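PDB 4E21: 6-phosphogluconate dehydrogenase (Decarboxylating) from Geobacter metallireducens, which probably catalyses the NADP-dependent oxidative decarboxylation of 6-phosphogluconate in the pentose phosphate pathway. Local coordinates for residues D259-L262 against A263-T266. Sequence-based numbering, arbitrary orientation.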
loop_
_atom_site.group_PDB
_atom_site.type_symbol
_atom_site.label_atom_id
_atom_site.label_comp_id
_atom_site.label_asym_id
_atom_site.label_seq_id
_atom_site.Cartn_x
_atom_site.Cartn_y
_atom_site.Cartn_z
ATOM N N ASP B 259 -7.680 -1.948 -27.376
ATOM C CA ASP B 259 -8.667 -2.952 -26.994
ATOM C C ASP B 259 -7.950 -4.298 -26.907
ATOM O O ASP B 259 -7.762 -4.977 -27.929
ATOM C CB ASP B 259 -9.776 -3.043 -28.044
ATOM C CG ASP B 259 -10.713 -1.863 -28.007
ATOM O OD1 ASP B 259 -11.116 -1.417 -26.907
ATOM O OD2 ASP B 259 -11.061 -1.384 -29.094
ATOM N N LEU B 260 -7.532 -4.675 -25.696
ATOM C CA LEU B 260 -6.672 -5.830 -25.550
ATOM C C LEU B 260 -7.498 -7.059 -25.268
ATOM O O LEU B 260 -8.541 -6.980 -24.632
ATOM C CB LEU B 260 -5.621 -5.617 -24.458
ATOM C CG LEU B 260 -4.668 -4.429 -24.635
ATOM C CD1 LEU B 260 -3.932 -4.172 -23.318
ATOM C CD2 LEU B 260 -3.690 -4.599 -25.805
ATOM N N ASP B 261 -7.025 -8.193 -25.766
ATOM C CA ASP B 261 -7.692 -9.464 -25.553
ATOM C C ASP B 261 -7.083 -10.173 -24.338
ATOM O O ASP B 261 -6.062 -10.863 -24.447
ATOM C CB ASP B 261 -7.591 -10.332 -26.815
ATOM C CG ASP B 261 -8.460 -11.590 -26.724
ATOM O OD1 ASP B 261 -8.694 -12.084 -25.581
ATOM O OD2 ASP B 261 -8.902 -12.082 -27.793
ATOM N N LEU B 262 -7.714 -9.992 -23.182
ATOM C CA LEU B 262 -7.185 -10.518 -21.928
ATOM C C LEU B 262 -7.142 -12.048 -21.897
ATOM O O LEU B 262 -6.262 -12.646 -21.251
ATOM C CB LEU B 262 -7.999 -9.987 -20.739
ATOM C CG LEU B 262 -7.557 -8.666 -20.111
ATOM C CD1 LEU B 262 -7.196 -7.681 -21.162
ATOM C CD2 LEU B 262 -8.622 -8.085 -19.168
ATOM N N ALA B 263 -8.078 -12.695 -22.590
ATOM C CA ALA B 263 -8.025 -14.151 -22.662
ATOM C C ALA B 263 -6.750 -14.565 -23.371
ATOM O O ALA B 263 -5.985 -15.373 -22.849
ATOM C CB ALA B 263 -9.251 -14.724 -23.344
ATOM N N ASP B 264 -6.490 -13.983 -24.538
ATOM C CA ASP B 264 -5.284 -14.342 -25.294
ATOM C C ASP B 264 -4.001 -14.022 -24.554
ATOM O O ASP B 264 -3.049 -14.810 -24.583
ATOM C CB ASP B 264 -5.250 -13.677 -26.670
ATOM C CG ASP B 264 -6.131 -14.382 -27.683
ATOM O OD1 ASP B 264 -6.780 -15.376 -27.324
ATOM O OD2 ASP B 264 -6.170 -13.929 -28.849
ATOM N N ILE B 265 -3.970 -12.860 -23.902
ATOM C CA ILE B 265 -2.759 -12.418 -23.223
ATOM C C ILE B 265 -2.371 -13.337 -22.061
ATOM O O ILE B 265 -1.199 -13.722 -21.945
ATOM C CB ILE B 265 -2.866 -10.960 -22.748
ATOM C CG1 ILE B 265 -2.829 -10.016 -23.952
ATOM C CG2 ILE B 265 -1.734 -10.619 -21.759
ATOM C CD1 ILE B 265 -3.294 -8.645 -23.603
ATOM N N THR B 266 -3.333 -13.682 -21.203
ATOM C CA THR B 266 -3.052 -14.655 -20.158
ATOM C C THR B 266 -2.631 -15.992 -20.760
ATOM O O THR B 266 -1.705 -16.637 -20.247
ATOM C CB THR B 266 -4.222 -14.851 -19.141
ATOM O OG1 THR B 266 -5.433 -15.161 -19.841
ATOM C CG2 THR B 266 -4.422 -13.582 -18.328
#
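The amide and the hydroxyl of Thr266 both come up to the carbonyl oxygen Leu262 O: the backbone Thr266 N donates to it at 3.1 Å, in a nearly straight N-H...O bond of the first helical turn, and Thr266 OG1 lies 3.0 Å from it. A chi1 of 54° turns OG1 in over the backbone of its own turn, within bonding reach of both Leu262 O and Ala263 O, its one proton able to serve either. One residue earlier, Asp261 O accepts from Ile265 N at 2.9 Å.

Asp261 illustrates how a helix start is closed by a side chain. It occupies the N-cap of helix 262-269, in the C-terminal domain of the 6-phosphogluconate dehydrogenase family, and its CG stands anti to the backbone N (chi1 -171°), which brings Asp261 OD1 round to Asp264 N at 3.1 Å. That capping bond is straight at the hydrogen, yet the amide meets OD1 from above the carboxylate plane. The same turn lays the Asp261 carboxylate over that of Asp264, the two planes stacked only 11° apart and Asp261 OD2 3.5 Å from Asp264 OD2. Such a pair of acids should repel, but Arg189 of a second subunit forms salt bridges with both, and Arg186 of that subunit with Asp264, probably offsetting the charge at this interface.

On the apolar side, Ile265 extends CD1 past Asp261 O to touch Leu260 CB at 3.9 Å, while Leu260 and Leu262 rest on Leu231 of helix 205-232.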